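Local structure of cytosolic phospholipase A2 delta (Homo sapiens, 5IZ5) at residues 481-492 against 496-506; 535-543 against 577-585. The protein hydrolyses glycerophospholipids at the sn-2 position in a calcium-dependent manner, preferring linoleic acid there, and so releases a fatty acid and a lysophospholipid. The protein carries 3 engineered substitutions. One frame throughout, in Å; residues are numbered along the deposited sequence.

In the fold
Both interactions belong to the PLA2c catalytic region and follow one another along the chain: interaction 1 is complete before interaction 2 begins. Their centres lie about 30 Å apart and their nearest atoms about 14 Å, so they do not touch. Interaction 1 sits near the centre of the folded chain, in the mixed sheet that also holds strands 327-331, 360-363 and 463-471. Interaction 2 lies further out, where helix 534-543 meets the loop leading to helix 588-593. Interaction 2 borders the catalytic centre, F535 being about 5 Å from the nucleophile S365 (side chain to side chain), whereas F487 of interaction 1 is about 11 Å from D651, the probable proton acceptor.

Interaction 1 of 2, residues 481-492 against 496-506; sequences FKEWVEFSPYEV and KYGAFVPPELF
The F487 ring turns its edge to the face of F506 in a T-shaped stack, centroids 5.2 Å apart and planes at 77°, while V492 CG1 lies over one F487 face, toward the rim. With CG anti to the backbone N (chi1 170°), F506 presents that face to F487 CE1. V492 CG2 meets P503 CB at 3.9 Å. On the F500 ring, the E491 carboxylate lies almost parallel to the plane, 15° off, with OE2 above one face near the rim; R665 holds that oxygen by a salt bridge. E486 OE2, oblique to the same ring, also pairs with R665, while E486 OE1 is held by S662 and R668. E483 OE1 approaches the edge of the Y497 ring, carboxylate and ring nearly perpendicular, and lies between Y497 OH and K496 NZ; its 2.4 Å to Y497 OH is doubtfully short. K496 NZ forms a salt bridge with E483 OE1 at 2.8 Å, on the oxygen's anti lone pair; D634 is its second partner. Reciprocal bonds V492 N to V501 O (2.7 Å) and V501 N to V492 O (2.8 Å) pair strands 492-494 and 499-501 as an antiparallel beta hairpin with a G1 bulge at G498 and A499.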
loop_
_atom_site.group_PDB
_atom_site.type_symbol
_atom_site.label_atom_id
_atom_site.label_comp_id
_atom_site.label_asym_id
_atom_site.label_seq_id
_atom_site.Cartn_x
_atom_site.Cartn_y
_atom_site.Cartn_z
ATOM N N PHE B 481 -12.331 -2.689 4.462
ATOM C CA PHE B 481 -10.970 -2.945 4.949
ATOM C C PHE B 481 -9.991 -2.150 4.101
ATOM O O PHE B 481 -9.959 -2.312 2.884
ATOM C CB PHE B 481 -10.635 -4.425 4.828
ATOM C CG PHE B 481 -9.220 -4.776 5.232
ATOM C CD1 PHE B 481 -8.188 -4.744 4.300
ATOM C CD2 PHE B 481 -8.926 -5.161 6.534
ATOM C CE1 PHE B 481 -6.894 -5.076 4.662
ATOM C CE2 PHE B 481 -7.633 -5.498 6.899
ATOM C CZ PHE B 481 -6.617 -5.455 5.963
ATOM N N LYS B 482 -9.182 -1.312 4.737
ATOM C CA LYS B 482 -8.313 -0.404 3.994
ATOM C C LYS B 482 -7.159 0.072 4.856
ATOM O O LYS B 482 -7.359 0.505 5.981
ATOM C CB LYS B 482 -9.127 0.794 3.479
ATOM C CG LYS B 482 -9.901 1.529 4.552
ATOM C CD LYS B 482 -10.734 2.626 3.920
ATOM C CE LYS B 482 -10.976 3.791 4.868
ATOM N NZ LYS B 482 -11.016 5.080 4.119
ATOM N N GLU B 483 -5.956 -0.020 4.297
ATOM C CA GLU B 483 -4.700 0.291 4.975
ATOM C C GLU B 483 -3.917 1.316 4.171
ATOM O O GLU B 483 -3.717 1.152 2.966
ATOM C CB GLU B 483 -3.863 -0.983 5.129
ATOM C CG GLU B 483 -4.606 -2.089 5.859
ATOM C CD GLU B 483 -3.869 -3.413 5.843
ATOM O OE1 GLU B 483 -3.776 -4.034 6.915
ATOM O OE2 GLU B 483 -3.400 -3.836 4.763
ATOM N N TRP B 484 -3.466 2.369 4.843
ATOM C CA TRP B 484 -2.724 3.427 4.169
ATOM C C TRP B 484 -1.299 2.966 3.883
ATOM O O TRP B 484 -0.604 2.483 4.781
ATOM C CB TRP B 484 -2.725 4.717 4.996
ATOM C CG TRP B 484 -4.099 5.321 5.116
ATOM C CD1 TRP B 484 -4.973 5.166 6.150
ATOM C CD2 TRP B 484 -4.759 6.150 4.153
ATOM N NE1 TRP B 484 -6.137 5.854 5.890
ATOM C CE2 TRP B 484 -6.031 6.468 4.670
ATOM C CE3 TRP B 484 -4.398 6.655 2.904
ATOM C CZ2 TRP B 484 -6.948 7.275 3.977
ATOM C CZ3 TRP B 484 -5.306 7.459 2.213
ATOM C CH2 TRP B 484 -6.566 7.764 2.752
ATOM N N VAL B 485 -0.900 3.087 2.621
ATOM C CA VAL B 485 0.463 2.840 2.194
ATOM C C VAL B 485 1.060 4.157 1.693
ATOM O O VAL B 485 0.627 4.737 0.696
ATOM C CB VAL B 485 0.547 1.767 1.090
ATOM C CG1 VAL B 485 1.990 1.580 0.651
ATOM C CG2 VAL B 485 -0.027 0.446 1.586
ATOM N N GLU B 486 2.085 4.600 2.397
ATOM C CA GLU B 486 2.749 5.865 2.110
ATOM C C GLU B 486 3.987 5.648 1.247
ATOM O O GLU B 486 4.752 4.711 1.502
ATOM C CB GLU B 486 3.129 6.493 3.446
ATOM C CG GLU B 486 4.124 7.628 3.380
ATOM C CD GLU B 486 4.428 8.144 4.770
ATOM O OE1 GLU B 486 3.585 8.892 5.311
ATOM O OE2 GLU B 486 5.497 7.782 5.321
ATOM N N PHE B 487 4.180 6.514 0.247
ATOM C CA PHE B 487 5.375 6.498 -0.604
ATOM C C PHE B 487 6.170 7.794 -0.436
ATOM O O PHE B 487 5.602 8.891 -0.497
ATOM C CB PHE B 487 5.003 6.396 -2.090
ATOM C CG PHE B 487 4.333 5.107 -2.476
ATOM C CD1 PHE B 487 4.964 4.216 -3.331
ATOM C CD2 PHE B 487 3.062 4.788 -2.000
ATOM C CE1 PHE B 487 4.347 3.028 -3.703
ATOM C CE2 PHE B 487 2.435 3.600 -2.368
ATOM C CZ PHE B 487 3.079 2.719 -3.217
ATOM N N SER B 488 7.484 7.664 -0.252
ATOM C CA SER B 488 8.399 8.808 -0.317
ATOM C C SER B 488 9.687 8.384 -1.021
ATOM O O SER B 488 9.905 7.191 -1.238
ATOM C CB SER B 488 8.722 9.329 1.087
ATOM O OG SER B 488 9.847 8.665 1.634
ATOM N N PRO B 489 10.556 9.355 -1.368
ATOM C CA PRO B 489 11.841 8.994 -1.969
ATOM C C PRO B 489 12.744 8.154 -1.064
ATOM O O PRO B 489 13.644 7.485 -1.569
ATOM C CB PRO B 489 12.491 10.354 -2.255
ATOM C CG PRO B 489 11.351 11.315 -2.321
ATOM C CD PRO B 489 10.393 10.815 -1.287
ATOM N N TYR B 490 12.504 8.185 0.244
ATOM C CA TYR B 490 13.273 7.394 1.201
ATOM C C TYR B 490 12.651 6.041 1.534
ATOM O O TYR B 490 13.379 5.062 1.706
ATOM C CB TYR B 490 13.496 8.179 2.503
ATOM C CG TYR B 490 14.265 9.468 2.320
ATOM C CD1 TYR B 490 15.456 9.497 1.598
ATOM C CD2 TYR B 490 13.811 10.658 2.882
ATOM C CE1 TYR B 490 16.164 10.670 1.435
ATOM C CE2 TYR B 490 14.510 11.842 2.713
ATOM C CZ TYR B 490 15.685 11.841 1.991
ATOM O OH TYR B 490 16.390 13.004 1.823
ATOM N N GLU B 491 11.328 5.969 1.657
ATOM C CA GLU B 491 10.707 4.692 1.971
ATOM C C GLU B 491 9.220 4.593 1.637
ATOM O O GLU B 491 8.506 5.600 1.552
ATOM C CB GLU B 491 10.945 4.310 3.440
ATOM C CG GLU B 491 10.561 5.362 4.457
ATOM C CD GLU B 491 10.689 4.885 5.897
ATOM O OE1 GLU B 491 11.431 3.917 6.164
ATOM O OE2 GLU B 491 10.044 5.491 6.773
ATOM N N VAL B 492 8.798 3.345 1.441
ATOM C CA VAL B 492 7.440 2.986 1.084
ATOM C C VAL B 492 6.978 1.956 2.102
ATOM O O VAL B 492 7.681 0.975 2.360
ATOM C CB VAL B 492 7.392 2.357 -0.322
ATOM C CG1 VAL B 492 5.978 1.923 -0.665
ATOM C CG2 VAL B 492 7.919 3.332 -1.372
ATOM N N LYS B 496 0.117 1.493 9.546
ATOM C CA LYS B 496 -0.435 0.599 10.574
ATOM C C LYS B 496 0.583 -0.416 11.146
ATOM O O LYS B 496 0.581 -0.698 12.349
ATOM C CB LYS B 496 -1.639 -0.158 9.995
ATOM C CG LYS B 496 -2.432 -1.036 10.967
ATOM C CD LYS B 496 -3.033 -2.261 10.262
ATOM C CE LYS B 496 -4.312 -1.959 9.524
ATOM N NZ LYS B 496 -5.037 -3.222 9.230
ATOM N N TYR B 497 1.451 -0.959 10.296
ATOM C CA TYR B 497 2.358 -2.047 10.710
ATOM C C TYR B 497 3.785 -1.575 11.029
ATOM O O TYR B 497 4.622 -2.364 11.506
ATOM C CB TYR B 497 2.423 -3.132 9.634
ATOM C CG TYR B 497 1.106 -3.782 9.276
ATOM C CD1 TYR B 497 0.467 -4.643 10.153
ATOM C CD2 TYR B 497 0.520 -3.561 8.044
ATOM C CE1 TYR B 497 -0.741 -5.242 9.818
ATOM C CE2 TYR B 497 -0.674 -4.157 7.692
ATOM C CZ TYR B 497 -1.303 -4.999 8.584
ATOM O OH TYR B 497 -2.492 -5.594 8.241
ATOM N N GLY B 498 4.069 -0.301 10.758
ATOM C CA GLY B 498 5.395 0.250 11.000
ATOM C C GLY B 498 6.479 -0.490 10.236
ATOM O O GLY B 498 7.517 -0.835 10.792
ATOM N N ALA B 499 6.236 -0.712 8.952
ATOM C CA ALA B 499 7.095 -1.568 8.142
ATOM C C ALA B 499 7.269 -0.959 6.766
ATOM O O ALA B 499 6.292 -0.686 6.076
ATOM C CB ALA B 499 6.498 -2.964 8.047
ATOM N N PHE B 500 8.519 -0.747 6.376
ATOM C CA PHE B 500 8.839 0.040 5.202
ATOM C C PHE B 500 10.007 -0.560 4.421
ATOM O O PHE B 500 10.866 -1.243 4.978
ATOM C CB PHE B 500 9.187 1.476 5.631
ATOM C CG PHE B 500 8.005 2.283 6.115
ATOM C CD1 PHE B 500 7.400 3.221 5.286
ATOM C CD2 PHE B 500 7.517 2.126 7.403
ATOM C CE1 PHE B 500 6.307 3.961 5.724
ATOM C CE2 PHE B 500 6.423 2.860 7.853
ATOM C CZ PHE B 500 5.818 3.781 7.008
ATOM N N VAL B 501 10.050 -0.270 3.128
ATOM C CA VAL B 501 11.203 -0.599 2.304
ATOM C C VAL B 501 11.591 0.616 1.479
ATOM O O VAL B 501 10.762 1.492 1.242
ATOM C CB VAL B 501 10.928 -1.775 1.349
ATOM C CG1 VAL B 501 10.695 -3.058 2.134
ATOM C CG2 VAL B 501 9.754 -1.468 0.431
ATOM N N PRO B 502 12.856 0.677 1.040
ATOM C CA PRO B 502 13.221 1.735 0.115
ATOM C C PRO B 502 12.409 1.626 -1.173
ATOM O O PRO B 502 12.067 0.520 -1.591
ATOM C CB PRO B 502 14.708 1.480 -0.171
ATOM C CG PRO B 502 15.192 0.575 0.901
ATOM C CD PRO B 502 13.999 -0.194 1.388
ATOM N N PRO B 503 12.098 2.764 -1.801
ATOM C CA PRO B 503 11.240 2.723 -2.977
ATOM C C PRO B 503 11.789 1.845 -4.093
ATOM O O PRO B 503 11.004 1.244 -4.825
ATOM C CB PRO B 503 11.181 4.189 -3.421
ATOM C CG PRO B 503 12.381 4.826 -2.810
ATOM C CD PRO B 503 12.547 4.133 -1.498
ATOM N N GLU B 504 13.120 1.765 -4.213
ATOM C CA GLU B 504 13.759 0.929 -5.237
ATOM C C GLU B 504 13.440 -0.553 -5.051
ATOM O O GLU B 504 13.476 -1.307 -6.010
ATOM C CB GLU B 504 15.282 1.169 -5.325
ATOM C CG GLU B 504 16.063 0.985 -4.036
ATOM C CD GLU B 504 16.253 2.289 -3.287
ATOM O OE1 GLU B 504 15.259 3.019 -3.017
ATOM O OE2 GLU B 504 17.418 2.575 -2.967
ATOM N N LEU B 505 13.076 -0.961 -3.841
ATOM C CA LEU B 505 12.707 -2.347 -3.578
ATOM C C LEU B 505 11.196 -2.628 -3.585
ATOM O O LEU B 505 10.788 -3.783 -3.475
ATOM C CB LEU B 505 13.310 -2.790 -2.243
ATOM C CG LEU B 505 14.841 -2.817 -2.176
ATOM C CD1 LEU B 505 15.276 -3.402 -0.845
ATOM C CD2 LEU B 505 15.450 -3.616 -3.323
ATOM N N PHE B 506 10.369 -1.591 -3.714
ATOM C CA PHE B 506 8.921 -1.782 -3.768
ATOM C C PHE B 506 8.540 -2.465 -5.074
ATOM O O PHE B 506 8.849 -1.969 -6.159
ATOM C CB PHE B 506 8.154 -0.464 -3.645
ATOM C CG PHE B 506 6.696 -0.613 -3.928
ATOM C CD1 PHE B 506 5.850 -1.161 -2.977
ATOM C CD2 PHE B 506 6.179 -0.256 -5.162
ATOM C CE1 PHE B 506 4.506 -1.331 -3.238
ATOM C CE2 PHE B 506 4.838 -0.419 -5.430
ATOM C CZ PHE B 506 4.004 -0.958 -4.470
HETATM O O HOH W 1 -1.220 1.207 6.839
#

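Interaction 2 of 2, residues 535-543 against 577-585; sequences FSLNLLDAW and RLEASWLQP. With SO4 (sulfate ion), chain M.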
loop_
_atom_site.group_PDB
_atom_site.type_symbol
_atom_site.label_atom_id
_atom_site.label_comp_id
_atom_site.label_asym_id
_atom_site.label_seq_id
_atom_site.Cartn_x
_atom_site.Cartn_y
_atom_site.Cartn_z
ATOM N N PHE B 535 -8.810 6.257 -12.434
ATOM C CA PHE B 535 -8.955 6.286 -13.885
ATOM C C PHE B 535 -9.037 4.902 -14.531
ATOM O O PHE B 535 -9.586 4.780 -15.625
ATOM C CB PHE B 535 -7.847 7.099 -14.547
ATOM C CG PHE B 535 -8.000 8.583 -14.381
ATOM C CD1 PHE B 535 -8.548 9.385 -15.383
ATOM C CD2 PHE B 535 -7.587 9.179 -13.214
ATOM C CE1 PHE B 535 -8.677 10.754 -15.198
ATOM C CE2 PHE B 535 -7.716 10.539 -13.018
ATOM C CZ PHE B 535 -8.263 11.332 -14.011
ATOM N N SER B 536 -8.487 3.876 -13.878
ATOM C CA SER B 536 -8.670 2.489 -14.304
ATOM C C SER B 536 -10.136 2.106 -14.236
ATOM O O SER B 536 -10.645 1.423 -15.117
ATOM C CB SER B 536 -7.860 1.515 -13.440
ATOM O OG SER B 536 -6.483 1.813 -13.509
ATOM N N LEU B 537 -10.817 2.541 -13.184
ATOM C CA LEU B 537 -12.235 2.268 -13.074
ATOM C C LEU B 537 -13.040 3.083 -14.081
ATOM O O LEU B 537 -14.006 2.578 -14.642
ATOM C CB LEU B 537 -12.717 2.529 -11.649
ATOM C CG LEU B 537 -14.219 2.539 -11.346
ATOM C CD1 LEU B 537 -14.440 2.274 -9.867
ATOM C CD2 LEU B 537 -14.888 3.856 -11.729
ATOM N N ASN B 538 -12.651 4.332 -14.324
ATOM C CA ASN B 538 -13.335 5.129 -15.340
ATOM C C ASN B 538 -13.151 4.558 -16.744
ATOM O O ASN B 538 -14.042 4.661 -17.589
ATOM C CB ASN B 538 -12.881 6.580 -15.329
ATOM C CG ASN B 538 -13.336 7.319 -14.093
ATOM O OD1 ASN B 538 -14.104 6.793 -13.284
ATOM N ND2 ASN B 538 -12.856 8.541 -13.933
ATOM N N LEU B 539 -11.989 3.961 -16.994
ATOM C CA LEU B 539 -11.719 3.358 -18.300
ATOM C C LEU B 539 -12.595 2.117 -18.453
ATOM O O LEU B 539 -13.139 1.861 -19.520
ATOM C CB LEU B 539 -10.237 2.989 -18.442
ATOM C CG LEU B 539 -9.698 2.651 -19.838
ATOM C CD1 LEU B 539 -9.970 3.733 -20.873
ATOM C CD2 LEU B 539 -8.194 2.372 -19.772
ATOM N N LEU B 540 -12.763 1.379 -17.364
ATOM C CA LEU B 540 -13.547 0.153 -17.389
ATOM C C LEU B 540 -15.028 0.433 -17.671
ATOM O O LEU B 540 -15.643 -0.262 -18.476
ATOM C CB LEU B 540 -13.371 -0.594 -16.061
ATOM C CG LEU B 540 -14.203 -1.898 -15.905
ATOM C CD1 LEU B 540 -13.377 -3.106 -15.469
ATOM C CD2 LEU B 540 -15.341 -1.699 -14.915
ATOM N N ASP B 541 -15.592 1.442 -17.011
ATOM C CA ASP B 541 -16.988 1.837 -17.246
ATOM C C ASP B 541 -17.234 2.432 -18.633
ATOM O O ASP B 541 -18.253 2.151 -19.269
ATOM C CB ASP B 541 -17.455 2.865 -16.210
ATOM C CG ASP B 541 -17.710 2.269 -14.831
ATOM O OD1 ASP B 541 -17.669 1.027 -14.663
ATOM O OD2 ASP B 541 -17.960 3.071 -13.902
ATOM N N ALA B 542 -16.322 3.282 -19.086
ATOM C CA ALA B 542 -16.444 3.895 -20.404
ATOM C C ALA B 542 -16.343 2.867 -21.534
ATOM O O ALA B 542 -16.936 3.052 -22.594
ATOM C CB ALA B 542 -15.388 4.969 -20.586
ATOM N N TRP B 543 -15.597 1.790 -21.301
ATOM C CA TRP B 543 -15.300 0.814 -22.348
ATOM C C TRP B 543 -16.196 -0.409 -22.378
ATOM O O TRP B 543 -16.555 -0.863 -23.456
ATOM C CB TRP B 543 -13.848 0.335 -22.250
ATOM C CG TRP B 543 -12.863 1.269 -22.891
ATOM C CD1 TRP B 543 -13.107 2.539 -23.321
ATOM C CD2 TRP B 543 -11.481 1.012 -23.166
ATOM N NE1 TRP B 543 -11.969 3.086 -23.862
ATOM C CE2 TRP B 543 -10.955 2.170 -23.774
ATOM C CE3 TRP B 543 -10.637 -0.087 -22.960
ATOM C CZ2 TRP B 543 -9.620 2.264 -24.174
ATOM C CZ3 TRP B 543 -9.311 0.008 -23.363
ATOM C CH2 TRP B 543 -8.817 1.177 -23.958
ATOM N N ARG B 577 -18.758 12.433 -15.483
ATOM C CA ARG B 577 -17.623 11.583 -15.103
ATOM C C ARG B 577 -16.963 10.886 -16.288
ATOM O O ARG B 577 -15.771 11.058 -16.518
ATOM C CB ARG B 577 -18.061 10.539 -14.068
ATOM C CG ARG B 577 -16.923 9.714 -13.478
ATOM C CD ARG B 577 -17.415 8.815 -12.354
ATOM N NE ARG B 577 -18.382 7.824 -12.832
ATOM C CZ ARG B 577 -18.102 6.566 -13.179
ATOM N NH1 ARG B 577 -16.864 6.084 -13.111
ATOM N NH2 ARG B 577 -19.081 5.774 -13.601
ATOM N N LEU B 578 -17.741 10.108 -17.035
ATOM C CA LEU B 578 -17.212 9.336 -18.161
ATOM C C LEU B 578 -17.378 10.066 -19.491
ATOM O O LEU B 578 -17.903 9.504 -20.455
ATOM C CB LEU B 578 -17.899 7.972 -18.230
ATOM C CG LEU B 578 -17.871 7.149 -16.944
ATOM C CD1 LEU B 578 -18.598 5.835 -17.165
ATOM C CD2 LEU B 578 -16.445 6.910 -16.467
ATOM N N GLU B 579 -16.920 11.314 -19.545
ATOM C CA GLU B 579 -16.967 12.085 -20.782
ATOM C C GLU B 579 -15.720 12.940 -20.973
ATOM O O GLU B 579 -15.540 13.986 -20.346
ATOM C CB GLU B 579 -18.251 12.921 -20.866
ATOM C CG GLU B 579 -19.306 12.284 -21.761
ATOM C CD GLU B 579 -20.709 12.780 -21.477
ATOM O OE1 GLU B 579 -20.906 14.011 -21.416
ATOM O OE2 GLU B 579 -21.615 11.934 -21.324
ATOM N N ALA B 580 -14.852 12.433 -21.836
ATOM C CA ALA B 580 -13.683 13.136 -22.320
ATOM C C ALA B 580 -13.262 12.387 -23.575
ATOM O O ALA B 580 -13.592 11.211 -23.730
ATOM C CB ALA B 580 -12.579 13.112 -21.280
ATOM N N SER B 581 -12.535 13.050 -24.463
ATOM C CA SER B 581 -12.231 12.475 -25.767
ATOM C C SER B 581 -11.447 11.170 -25.682
ATOM O O SER B 581 -11.814 10.193 -26.322
ATOM C CB SER B 581 -11.425 13.455 -26.610
ATOM O OG SER B 581 -12.151 14.648 -26.832
ATOM N N TRP B 582 -10.360 11.175 -24.911
ATOM C CA TRP B 582 -9.469 10.008 -24.808
ATOM C C TRP B 582 -10.166 8.742 -24.303
ATOM O O TRP B 582 -9.758 7.630 -24.630
ATOM C CB TRP B 582 -8.280 10.329 -23.883
ATOM C CG TRP B 582 -8.608 10.291 -22.415
ATOM C CD1 TRP B 582 -9.121 11.311 -21.668
ATOM C CD2 TRP B 582 -8.447 9.181 -21.521
ATOM N NE1 TRP B 582 -9.299 10.906 -20.369
ATOM C CE2 TRP B 582 -8.890 9.605 -20.250
ATOM C CE3 TRP B 582 -7.976 7.871 -21.670
ATOM C CZ2 TRP B 582 -8.873 8.766 -19.134
ATOM C CZ3 TRP B 582 -7.959 7.036 -20.556
ATOM C CH2 TRP B 582 -8.404 7.490 -19.307
ATOM N N LEU B 583 -11.220 8.934 -23.523
ATOM C CA LEU B 583 -11.870 7.867 -22.780
ATOM C C LEU B 583 -12.985 7.127 -23.554
ATOM O O LEU B 583 -13.452 6.073 -23.112
ATOM C CB LEU B 583 -12.431 8.475 -21.490
ATOM C CG LEU B 583 -12.838 7.542 -20.359
ATOM C CD1 LEU B 583 -11.796 6.456 -20.134
ATOM C CD2 LEU B 583 -13.082 8.333 -19.081
ATOM N N GLN B 584 -13.395 7.656 -24.706
ATOM C CA GLN B 584 -14.585 7.151 -25.401
ATOM C C GLN B 584 -14.372 5.808 -26.116
ATOM O O GLN B 584 -13.273 5.521 -26.585
ATOM C CB GLN B 584 -15.095 8.199 -26.401
ATOM C CG GLN B 584 -15.626 9.490 -25.787
ATOM C CD GLN B 584 -16.841 9.291 -24.888
ATOM O OE1 GLN B 584 -17.673 8.415 -25.129
ATOM N NE2 GLN B 584 -16.951 10.113 -23.846
ATOM N N PRO B 585 -15.442 4.994 -26.228
ATOM C CA PRO B 585 -15.328 3.598 -26.685
ATOM C C PRO B 585 -14.883 3.367 -28.138
ATOM O O PRO B 585 -14.485 2.249 -28.468
ATOM C CB PRO B 585 -16.752 3.037 -26.496
ATOM C CG PRO B 585 -17.526 4.074 -25.757
ATOM C CD PRO B 585 -16.851 5.379 -26.028
HETATM S S SO4 M . -8.611 15.835 -28.058
HETATM O O1 SO4 M . -8.518 17.273 -28.403
HETATM O O2 SO4 M . -8.035 15.603 -26.714
HETATM O O3 SO4 M . -10.028 15.414 -28.073
HETATM O O4 SO4 M . -7.871 15.031 -29.052
HETATM O O HOH W 2 -10.907 5.334 -25.292
#
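R577 reaches across to N538 and D541, one helical turn apart on helix 534-543, where the 577-585 loop packs on the helix in the PLA2c domain. Its chain is extended to CD and then bends (chi3 63°), bringing the guanidinium edge to the helix. NH2 gives D541 OD2 a salt bridge of 2.9 Å, nearly in the guanidinium plane; the two planes are about perpendicular, yet NH2 meets the anti side of OD2 only 17° out of the carboxylate plane. NH1 bonds N538 OD1 at 2.9 Å from above the carbonyl plane, and D541 OD2 only weakly. Replacing R577 by a leucine would probably leave the D541 carboxylate without its charge partner and the N538 amide freer to turn. L578 CD2 lies over one guanidinium face, toward the rim, and CD1 touches D541 CB. L583 CG, anti to the backbone N (chi1 -164°), rests on A542 CB, and CD1 packs tightly on L539 CD1 (3.4 Å). F535 and W582 meet edge to edge, F535 CD1 to W582 CZ2 at 3.8 Å; both rings also meet W432, and F535 lies close to substrate-binding G335. At the W543 edge, water 2 accepts from NE1 (2.9 Å) and donates to W582 O and Q584 O.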